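Long-range contact in ethylbenzene dehydrogenase alpha-subunit (Aromatoleum aromaticum, PDB 2IVF), which is a molybdopterin oxidoreductase family subunit that holds a molybdenum atom, an iron/sulfur cluster and the ligands MGD and MD1: residues A[146-151]-A[646-651]. Residues are numbered along the deposited sequence; the frame is centred on the assembly and turned at random.
Sequences PLKRVG and ADIVLP
Arg149 and Asp647 form a salt bridge at one end of an antiparallel strand pair, 147-149 with 648-651, inside a mixed sheet of the molybdopterin oxidoreductase fold. Asp647 OD1 offers its anti lone pair to Arg149 NE at 2.8 Å, and Arg149 NH2 adds a weak bond to the same oxygen. Both donors converge on OD1, with the guanidinium and carboxylate planes 60° apart, rather than pairing with the two oxygens side by side. The other oxygen, OD2, is taken by Arg153 NH2 and by Ile632 N of strand 631-636; an aspartate suits this buried spot because its two oxygens can accept from two arginines and from the neighbouring strand. Arginine suits the partner position: its chain bends at chi3 (66°), which turns NE towards the acid, while Arg149 NH1 bonds to Gly151 O at 2.8 Å, in the guanidinium plane, which helps to hold the group's rotation.

Next to the salt bridge, backbone hydrogen bonds join the segments. Leu147 and Val649 are a hydrogen-bonded pair: Leu147 N to Val649 O and Val649 N to Leu147 O are each 2.9 Å. Arg149 N gives a further bond to Asp647 O. The side chains of Leu147 and Val649 share one face of the sheet, where Trp158 of strand 158-160 touches both and Tyr104 of the beta-subunit packs on Leu147.

The opposite face carries the non-hydrogen-bonded pair Lys148 and Ile648. With CG anti to the backbone N (chi1 175°), the lysine runs its methylenes past Ile648 CD1, 3.9 Å from Lys148 CG, before its amine leaves for Asp169 and Glu165; a long apolar stem with a charged tip serves both needs. At the far end two prolines, with no N-H to offer, pack ring against ring where the pairing stops: Pro146 CG lies 3.7 Å from Pro651 CD.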
ATOM      1  N   PRO A 146      -7.203 -26.703 -10.179  1.00 21.74           N
ATOM      2  CA  PRO A 146      -6.103 -27.414  -9.540  1.00 21.10           C
ATOM      3  C   PRO A 146      -5.040 -27.717 -10.548  1.00 21.36           C
ATOM      4  O   PRO A 146      -5.356 -28.148 -11.659  1.00 20.84           O
ATOM      5  CB  PRO A 146      -6.739 -28.693  -9.037  1.00 20.25           C
ATOM      6  CG  PRO A 146      -8.188 -28.406  -8.938  1.00 21.74           C
ATOM      7  CD  PRO A 146      -8.476 -27.444 -10.057  1.00 22.80           C
ATOM      8  N   LEU A 147      -3.799 -27.462 -10.167  1.00 20.72           N
ATOM      9  CA  LEU A 147      -2.651 -27.685 -11.033  1.00 21.03           C
ATOM     10  C   LEU A 147      -1.758 -28.714 -10.417  1.00 21.31           C
ATOM     11  O   LEU A 147      -1.526 -28.689  -9.193  1.00 20.85           O
ATOM     12  CB  LEU A 147      -1.875 -26.380 -11.148  1.00 20.59           C
ATOM     13  CG  LEU A 147      -2.663 -25.257 -11.809  1.00 23.02           C
ATOM     14  CD1 LEU A 147      -1.838 -23.914 -11.716  1.00 23.81           C
ATOM     15  CD2 LEU A 147      -3.017 -25.655 -13.230  1.00 22.32           C
ATOM     16  N   LYS A 148      -1.194 -29.548 -11.274  1.00 22.20           N
ATOM     17  CA  LYS A 148      -0.221 -30.526 -10.882  1.00 22.94           C
ATOM     18  C   LYS A 148       1.088 -30.305 -11.651  1.00 22.09           C
ATOM     19  O   LYS A 148       1.095 -30.127 -12.861  1.00 20.80           O
ATOM     20  CB  LYS A 148      -0.771 -31.921 -11.137  1.00 22.81           C
ATOM     21  CG  LYS A 148       0.234 -33.055 -10.856  1.00 23.50           C
ATOM     22  CD  LYS A 148      -0.549 -34.335 -10.684  1.00 24.80           C
ATOM     23  CE  LYS A 148       0.283 -35.534 -10.458  1.00 27.89           C
ATOM     24  NZ  LYS A 148      -0.640 -36.570  -9.869  1.00 28.97           N
ATOM     25  N   ARG A 149       2.186 -30.366 -10.920  1.00 22.48           N
ATOM     26  CA  ARG A 149       3.498 -30.174 -11.474  1.00 22.69           C
ATOM     27  C   ARG A 149       3.800 -31.209 -12.535  1.00 22.47           C
ATOM     28  O   ARG A 149       3.582 -32.414 -12.348  1.00 20.87           O
ATOM     29  CB  ARG A 149       4.552 -30.293 -10.362  1.00 22.43           C
ATOM     30  CG  ARG A 149       5.968 -30.283 -10.843  1.00 23.17           C
ATOM     31  CD  ARG A 149       6.928 -30.150  -9.659  1.00 22.34           C
ATOM     32  NE  ARG A 149       6.906 -31.321  -8.758  1.00 20.42           N
ATOM     33  CZ  ARG A 149       7.605 -32.444  -8.904  1.00 26.03           C
ATOM     34  NH1 ARG A 149       8.392 -32.654  -9.962  1.00 25.76           N
ATOM     35  NH2 ARG A 149       7.488 -33.403  -7.988  1.00 24.54           N
ATOM     36  N   VAL A 150       4.357 -30.711 -13.632  1.00 23.47           N
ATOM     37  CA  VAL A 150       4.794 -31.520 -14.721  1.00 23.26           C
ATOM     38  C   VAL A 150       6.315 -31.627 -14.837  1.00 23.72           C
ATOM     39  O   VAL A 150       6.820 -32.709 -15.096  1.00 25.48           O
ATOM     40  CB  VAL A 150       4.179 -31.003 -16.038  1.00 22.42           C
ATOM     41  CG1 VAL A 150       4.878 -31.636 -17.254  1.00 21.08           C
ATOM     42  CG2 VAL A 150       2.700 -31.373 -16.060  1.00 21.33           C
ATOM     43  N   GLY A 151       7.023 -30.513 -14.673  1.00 25.23           N
ATOM     44  CA  GLY A 151       8.488 -30.527 -14.741  1.00 25.74           C
ATOM     45  C   GLY A 151       9.081 -30.667 -13.346  1.00 26.63           C
ATOM     46  O   GLY A 151       8.508 -31.342 -12.478  1.00 27.35           O
ATOM     47  N   ALA A 646       5.588 -25.788  -5.813  1.00 21.30           N
ATOM     48  CA  ALA A 646       4.705 -26.804  -5.285  1.00 22.48           C
ATOM     49  C   ALA A 646       4.527 -27.962  -6.257  1.00 22.29           C
ATOM     50  O   ALA A 646       4.773 -27.859  -7.473  1.00 23.40           O
ATOM     51  CB  ALA A 646       3.338 -26.177  -4.973  1.00 21.11           C
ATOM     52  N   ASP A 647       4.096 -29.086  -5.714  1.00 22.38           N
ATOM     53  CA  ASP A 647       3.710 -30.218  -6.498  1.00 22.04           C
ATOM     54  C   ASP A 647       2.275 -30.116  -6.921  1.00 22.17           C
ATOM     55  O   ASP A 647       1.931 -30.596  -7.986  1.00 21.73           O
ATOM     56  CB  ASP A 647       3.921 -31.490  -5.703  1.00 22.11           C
ATOM     57  CG  ASP A 647       5.333 -31.608  -5.207  1.00 23.46           C
ATOM     58  OD1 ASP A 647       6.284 -31.421  -6.014  1.00 22.09           O
ATOM     59  OD2 ASP A 647       5.483 -31.875  -4.006  1.00 21.02           O
ATOM     60  N   ILE A 648       1.449 -29.500  -6.072  1.00 21.62           N
ATOM     61  CA  ILE A 648       0.017 -29.396  -6.282  1.00 21.88           C
ATOM     62  C   ILE A 648      -0.397 -27.995  -5.844  1.00 22.39           C
ATOM     63  O   ILE A 648      -0.026 -27.537  -4.758  1.00 22.21           O
ATOM     64  CB  ILE A 648      -0.764 -30.447  -5.419  1.00 22.44           C
ATOM     65  CG1 ILE A 648      -0.464 -31.878  -5.834  1.00 23.82           C
ATOM     66  CG2 ILE A 648      -2.281 -30.183  -5.491  1.00 21.67           C
ATOM     67  CD1 ILE A 648      -0.902 -32.265  -7.241  1.00 26.35           C
ATOM     68  N   VAL A 649      -1.156 -27.298  -6.680  1.00 21.57           N
ATOM     69  CA  VAL A 649      -1.718 -26.021  -6.295  1.00 21.74           C
ATOM     70  C   VAL A 649      -3.232 -26.153  -6.392  1.00 22.19           C
ATOM     71  O   VAL A 649      -3.765 -26.567  -7.448  1.00 20.97           O
ATOM     72  CB  VAL A 649      -1.192 -24.888  -7.186  1.00 21.82           C
ATOM     73  CG1 VAL A 649      -1.828 -23.544  -6.790  1.00 20.46           C
ATOM     74  CG2 VAL A 649       0.357 -24.823  -7.115  1.00 21.55           C
ATOM     75  N   LEU A 650      -3.916 -25.805  -5.288  1.00 21.46           N
ATOM     76  CA  LEU A 650      -5.366 -25.936  -5.170  1.00 21.90           C
ATOM     77  C   LEU A 650      -5.973 -24.544  -5.234  1.00 21.30           C
ATOM     78  O   LEU A 650      -5.586 -23.672  -4.428  1.00 22.06           O
ATOM     79  CB  LEU A 650      -5.707 -26.531  -3.829  1.00 21.93           C
ATOM     80  CG  LEU A 650      -5.185 -27.936  -3.584  1.00 23.60           C
ATOM     81  CD1 LEU A 650      -5.605 -28.364  -2.210  1.00 22.92           C
ATOM     82  CD2 LEU A 650      -5.675 -28.902  -4.659  1.00 20.90           C
ATOM     83  N   PRO A 651      -6.873 -24.295  -6.184  1.00 21.44           N
ATOM     84  CA  PRO A 651      -7.352 -22.899  -6.327  1.00 21.87           C
ATOM     85  C   PRO A 651      -8.404 -22.490  -5.296  1.00 22.25           C
ATOM     86  O   PRO A 651      -9.334 -23.224  -5.077  1.00 21.51           O
ATOM     87  CB  PRO A 651      -7.995 -22.888  -7.707  1.00 22.15           C
ATOM     88  CG  PRO A 651      -8.537 -24.272  -7.880  1.00 22.28           C
ATOM     89  CD  PRO A 651      -7.472 -25.176  -7.181  1.00 21.23           C
TER